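Local coordinates for Emp46p (Saccharomyces cerevisiae, PDB 2A6V), which is involved in the secretion of glycoproteins, acting as a calcium-independent cargo receptor whose carbohydrate recognition domain is a lectin-like beta sandwich, at residues R41-P46 against S209-K214; I68-R73 against S158-T163. All coordinates share one frame; numbering follows the deposited sequence.

In the fold
Contacts 1 and 2 are antiparallel strand pairs of one seven-stranded sheet in the legume-lectin-like beta sandwich, their centres about 13 Å apart. Strands 209-218 and 66-75 are neighbours, so the two contacts abut: Leu213 N lies 2.8 Å from Thr71 O, and Glu211 OE1 meets Arg73 NE in a salt bridge. Both are largely buried; contact 2 lies deeper, near the sheet's middle. Each has an apolar face toward the second sheet and an opposite face that carries an arginine-glutamate pair and some partly exposed residues. Contact 1 leaves regular pairing after Val43 and finishes with a threonine hydroxyl; contact 2 keeps strand pairing from Ile68 to Phe72.

Contact 1 of 2, residues R41-P46 against S209-K214; sequences RFVLTP and SFEILK
Leu44 and Ile212 meet on the buried side of this antiparallel pair, Leu44 CD1 lying 3.8 Å from Ile212 CG1 as the two side chains slant across one another. Phe42 and Ile212 form the hydrogen-bonded pair, each N-H donating to the other's carbonyl. Leu44, already past the end of strand 41-43, still gives its N-H to Phe210 O, Leu44 N lying 2.8 Å from that oxygen. After it a side chain supplies the next bond: Phe210 N donates to Thr45 OG1 at 3.1 Å with an almost straight N-H...O angle of 173°. Thr45 OG1 sits between its own backbone N and carbonyl carbon (chi1 56°), at the edge of the Phe210 ring, and also hydrogen-bonds Glu208 O.

The other face is mixed, built round an arginine-glutamate pair, and partly exposed at Arg41 and Leu213. Arg41 NE donates to Glu211 OE1 at 2.9 Å, nearly within the guanidinium plane but from well above the carboxylate plane, the two planes being 60° apart. Consistent with this turn, the second limb, Arg41 NH2 to Glu211 OE2, is long and weak. A water links Arg41 NH2, weakly, to Glu211 OE2, while Ser209 OG donates to the anti lone pair of that Glu211 oxygen at 2.7 Å. Val43 CG2 lies above one guanidinium face, toward its rim, and Leu213 CG rests 3.8 Å from Arg41 CB. Glu211 OE1 has a second cationic partner, Arg73, so the carboxylate is probably kept ionised.

Strand 36-38 borders 41-43 across the sheet, and strand 66-75 borders 209-218, where Leu213 and Lys214 together face Thr71 in a classic beta bulge. Leu54 of strand 51-56 and Ala201 and Thr199 of strand 196-202, from the opposing sheet, cover the apolar side of Phe42, Leu44, Phe210 and Ile212.

Contact 2 of 2, residues I68-R73 against S158-T163; sequences IEWTFR and STLRLT
Glu69 and Arg161 run side by side on one face of the sheet, pointing the same way from a non-hydrogen-bonded pair whose CA atoms are 4.4 Å apart. Their aliphatic parts touch first, Glu69 CG being 3.9 Å from Arg161 CG. Arg161 starts with CG anti to its backbone N and bends only at chi3 (-68°), which brings NE back to Glu69 OE2 at 2.8 Å. That NE approaches on the anti side of the carboxylate, and the two flat groups are only 24° apart. NH2 adds a weak bond to the same oxygen, so one carboxylate atom takes both limbs of this salt bridge; OE1 has a weak bond to Tyr218. Farther along this face Thr71 and Thr159 cross, their OG1 atoms 3.2 Å apart in a hydrogen bond whose donor may be either.

On the reverse, buried face the aromatic groups are turned differently. Trp70 and Leu160 point the same way, and Leu160 CD2 comes to the indole edge 4.1 Å from Trp70 CD1. Phe72 CG lies between its backbone N and carbonyl carbon (chi1 71°), which swings the ring toward the partner strand: CZ is 3.7 Å from Ser158 CB, and CE2 is 4.1 Å from Leu160 CB. The hydroxyl of Ser158 is satisfied by Asp177.

Three hydrogen-bonded pairs, Ile68-Leu162, Trp70-Leu160 and Phe72-Ser158, fix this register with six backbone hydrogen bonds. The pairing is central to its sheet: strand 209-218 adjoins 66-75, and strand 171-176 adjoins 158-165. Strand 84-90 of the opposing sheet packs on the apolar face, with Leu89 against Ile68 and Leu162, Phe87 against Trp70 and Leu160, and Leu85 against Phe72.

Contact 1 of 2, residues R41-P46 against S209-K214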
# COMPACT_ATOMS: atom_id res chain seq x y z
N ARG A 41 -12.69 10.73 2.16
CA ARG A 41 -11.48 9.90 2.08
C ARG A 41 -11.18 9.22 3.39
O ARG A 41 -11.71 9.60 4.46
CB ARG A 41 -10.28 10.71 1.56
CG ARG A 41 -9.43 11.45 2.56
CD ARG A 41 -10.15 12.46 3.40
NE ARG A 41 -9.27 13.30 4.22
CZ ARG A 41 -9.69 14.20 5.07
NH1 ARG A 41 -10.99 14.34 5.32
NH2 ARG A 41 -8.82 14.94 5.72
N PHE A 42 -10.39 8.16 3.32
CA PHE A 42 -9.95 7.49 4.52
C PHE A 42 -8.74 8.18 5.11
O PHE A 42 -7.81 8.51 4.39
CB PHE A 42 -9.60 6.04 4.25
CG PHE A 42 -10.78 5.11 4.11
CD1 PHE A 42 -11.60 4.85 5.19
CD2 PHE A 42 -11.05 4.48 2.91
CE1 PHE A 42 -12.69 3.96 5.05
CE2 PHE A 42 -12.11 3.58 2.77
CZ PHE A 42 -12.92 3.34 3.83
N VAL A 43 -8.77 8.43 6.40
CA VAL A 43 -7.64 8.93 7.13
C VAL A 43 -7.13 7.74 7.94
O VAL A 43 -7.81 7.27 8.88
CB VAL A 43 -8.00 10.12 8.04
CG1 VAL A 43 -6.76 10.58 8.82
CG2 VAL A 43 -8.61 11.26 7.21
N LEU A 44 -5.98 7.21 7.56
CA LEU A 44 -5.41 6.04 8.22
C LEU A 44 -4.92 6.38 9.60
O LEU A 44 -5.06 5.56 10.51
CB LEU A 44 -4.25 5.47 7.38
CG LEU A 44 -4.60 4.86 6.02
CD1 LEU A 44 -3.34 4.65 5.19
CD2 LEU A 44 -5.34 3.54 6.17
N THR A 45 -4.38 7.59 9.78
CA THR A 45 -3.73 7.99 11.04
C THR A 45 -4.23 9.34 11.54
O THR A 45 -3.50 10.34 11.50
CB THR A 45 -2.20 8.04 10.86
OG1 THR A 45 -1.84 8.91 9.78
CG2 THR A 45 -1.66 6.68 10.47
N PRO A 46 -5.48 9.38 12.00
CA PRO A 46 -6.14 10.64 12.35
C PRO A 46 -5.70 11.33 13.64
O PRO A 46 -6.04 12.50 13.85
CB PRO A 46 -7.60 10.24 12.48
CG PRO A 46 -7.58 8.80 12.85
CD PRO A 46 -6.40 8.23 12.11
N SER A 209 -0.87 13.00 8.58
CA SER A 209 -2.15 12.42 8.19
C SER A 209 -1.98 11.64 6.89
O SER A 209 -1.97 12.23 5.80
CB SER A 209 -3.22 13.50 8.05
OG SER A 209 -4.49 12.88 7.83
N PHE A 210 -1.85 10.34 7.01
CA PHE A 210 -1.78 9.46 5.85
C PHE A 210 -3.18 9.10 5.42
O PHE A 210 -3.96 8.58 6.22
CB PHE A 210 -0.98 8.19 6.17
CG PHE A 210 0.48 8.46 6.44
CD1 PHE A 210 1.34 8.78 5.39
CD2 PHE A 210 1.00 8.40 7.72
CE1 PHE A 210 2.68 8.99 5.60
CE2 PHE A 210 2.36 8.64 7.94
CZ PHE A 210 3.19 8.93 6.86
N GLU A 211 -3.49 9.35 4.16
CA GLU A 211 -4.87 9.29 3.66
C GLU A 211 -4.97 8.51 2.37
O GLU A 211 -4.08 8.60 1.52
CB GLU A 211 -5.42 10.69 3.45
CG GLU A 211 -5.20 11.59 4.66
CD GLU A 211 -5.84 12.95 4.57
OE1 GLU A 211 -6.46 13.26 3.54
OE2 GLU A 211 -5.73 13.71 5.55
N ILE A 212 -6.06 7.77 2.20
CA ILE A 212 -6.37 7.02 0.98
C ILE A 212 -7.63 7.63 0.35
O ILE A 212 -8.70 7.64 0.97
CB ILE A 212 -6.57 5.52 1.28
CG1 ILE A 212 -5.32 4.91 1.94
CG2 ILE A 212 -6.94 4.78 0.04
CD1 ILE A 212 -4.07 4.88 1.07
N LEU A 213 -7.51 8.10 -0.89
CA LEU A 213 -8.63 8.75 -1.57
C LEU A 213 -9.33 7.81 -2.55
O LEU A 213 -10.54 7.96 -2.79
CB LEU A 213 -8.14 9.98 -2.33
CG LEU A 213 -7.98 11.24 -1.48
CD1 LEU A 213 -6.89 11.10 -0.45
CD2 LEU A 213 -7.74 12.40 -2.41
N LYS A 214 -8.61 6.84 -3.11
CA LYS A 214 -9.14 5.96 -4.15
C LYS A 214 -8.29 4.70 -4.20
O LYS A 214 -7.09 4.71 -3.85
CB LYS A 214 -9.17 6.65 -5.50
CG LYS A 214 -9.83 5.92 -6.63
CD LYS A 214 -10.05 6.85 -7.88
CE LYS A 214 -9.04 7.98 -8.02
NZ LYS A 214 -9.19 8.71 -9.33
O HOH W 1 -6.24 16.27 5.55

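Contact 2 of 2, residues I68-R73 against S158-T163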
# COMPACT_ATOMS: atom_id res chain seq x y z
N ILE A 68 -2.91 -2.31 -10.06
CA ILE A 68 -3.46 -1.73 -8.84
C ILE A 68 -3.06 -0.28 -8.80
O ILE A 68 -1.88 0.06 -8.95
CB ILE A 68 -2.95 -2.45 -7.60
CG1 ILE A 68 -3.42 -3.91 -7.58
CG2 ILE A 68 -3.41 -1.70 -6.36
CD1 ILE A 68 -2.75 -4.75 -6.52
N GLU A 69 -4.03 0.59 -8.56
CA GLU A 69 -3.80 2.01 -8.45
C GLU A 69 -4.32 2.46 -7.11
O GLU A 69 -5.52 2.36 -6.85
CB GLU A 69 -4.53 2.76 -9.55
CG GLU A 69 -3.99 2.52 -10.93
CD GLU A 69 -4.79 3.24 -12.00
OE1 GLU A 69 -5.96 3.64 -11.76
OE2 GLU A 69 -4.24 3.39 -13.11
N TRP A 70 -3.42 2.95 -6.25
CA TRP A 70 -3.77 3.59 -4.99
C TRP A 70 -3.58 5.09 -5.11
O TRP A 70 -2.51 5.53 -5.55
CB TRP A 70 -2.86 3.10 -3.88
CG TRP A 70 -3.04 1.68 -3.43
CD1 TRP A 70 -2.34 0.59 -3.85
CD2 TRP A 70 -3.96 1.21 -2.45
NE1 TRP A 70 -2.76 -0.53 -3.18
CE2 TRP A 70 -3.76 -0.18 -2.31
CE3 TRP A 70 -4.92 1.82 -1.65
CZ2 TRP A 70 -4.49 -0.95 -1.42
CZ3 TRP A 70 -5.66 1.03 -0.78
CH2 TRP A 70 -5.43 -0.33 -0.66
N THR A 71 -4.58 5.89 -4.73
CA THR A 71 -4.48 7.33 -4.70
C THR A 71 -4.43 7.72 -3.25
O THR A 71 -5.33 7.37 -2.48
CB THR A 71 -5.67 7.97 -5.40
OG1 THR A 71 -5.68 7.55 -6.77
CG2 THR A 71 -5.57 9.48 -5.39
N PHE A 72 -3.39 8.44 -2.87
CA PHE A 72 -3.08 8.69 -1.47
C PHE A 72 -2.49 10.07 -1.28
O PHE A 72 -2.07 10.72 -2.24
CB PHE A 72 -2.07 7.62 -0.97
CG PHE A 72 -0.70 7.80 -1.55
CD1 PHE A 72 0.22 8.63 -0.93
CD2 PHE A 72 -0.37 7.21 -2.76
CE1 PHE A 72 1.45 8.86 -1.51
CE2 PHE A 72 0.88 7.44 -3.32
CZ PHE A 72 1.78 8.25 -2.67
N ARG A 73 -2.43 10.54 -0.05
CA ARG A 73 -1.61 11.68 0.28
C ARG A 73 -1.16 11.63 1.73
O ARG A 73 -1.73 10.92 2.55
CB ARG A 73 -2.32 12.99 -0.01
CG ARG A 73 -3.54 13.23 0.85
CD ARG A 73 -4.33 14.44 0.41
NE ARG A 73 -5.51 14.58 1.24
CZ ARG A 73 -6.53 15.38 0.97
NH1 ARG A 73 -6.51 16.20 -0.06
NH2 ARG A 73 -7.56 15.38 1.80
N SER A 158 -1.25 11.79 -4.76
CA SER A 158 -0.45 11.06 -5.73
C SER A 158 -1.06 9.71 -6.00
O SER A 158 -1.85 9.20 -5.19
CB SER A 158 0.96 10.88 -5.18
OG SER A 158 1.65 12.12 -5.21
N THR A 159 -0.72 9.13 -7.15
CA THR A 159 -1.18 7.79 -7.52
C THR A 159 -0.01 6.85 -7.67
O THR A 159 0.91 7.12 -8.46
CB THR A 159 -1.99 7.82 -8.81
OG1 THR A 159 -3.21 8.54 -8.57
CG2 THR A 159 -2.41 6.41 -9.28
N LEU A 160 -0.04 5.78 -6.91
CA LEU A 160 0.87 4.66 -7.06
C LEU A 160 0.20 3.68 -7.98
O LEU A 160 -0.94 3.25 -7.72
CB LEU A 160 1.15 4.04 -5.68
CG LEU A 160 2.01 2.78 -5.65
CD1 LEU A 160 2.82 2.73 -4.36
CD2 LEU A 160 1.15 1.53 -5.83
N ARG A 161 0.86 3.34 -9.08
CA ARG A 161 0.32 2.38 -10.02
C ARG A 161 1.27 1.21 -10.16
O ARG A 161 2.41 1.37 -10.60
CB ARG A 161 0.08 3.00 -11.40
CG ARG A 161 -0.45 1.96 -12.36
CD ARG A 161 -0.54 2.40 -13.79
NE ARG A 161 -1.55 3.43 -13.95
CZ ARG A 161 -1.56 4.36 -14.90
NH1 ARG A 161 -0.59 4.44 -15.82
NH2 ARG A 161 -2.55 5.25 -14.93
N LEU A 162 0.79 0.02 -9.80
CA LEU A 162 1.56 -1.20 -9.86
C LEU A 162 0.98 -2.06 -10.97
O LEU A 162 -0.20 -2.42 -10.91
CB LEU A 162 1.49 -1.94 -8.52
CG LEU A 162 2.27 -3.25 -8.36
CD1 LEU A 162 2.48 -3.59 -6.90
CD2 LEU A 162 1.57 -4.39 -9.04
N THR A 163 1.78 -2.34 -12.00
CA THR A 163 1.35 -3.22 -13.09
C THR A 163 2.19 -4.49 -13.04
O THR A 163 3.39 -4.42 -12.81
CB THR A 163 1.44 -2.50 -14.48
OG1 THR A 163 2.73 -1.94 -14.69
CG2 THR A 163 0.56 -1.32 -14.54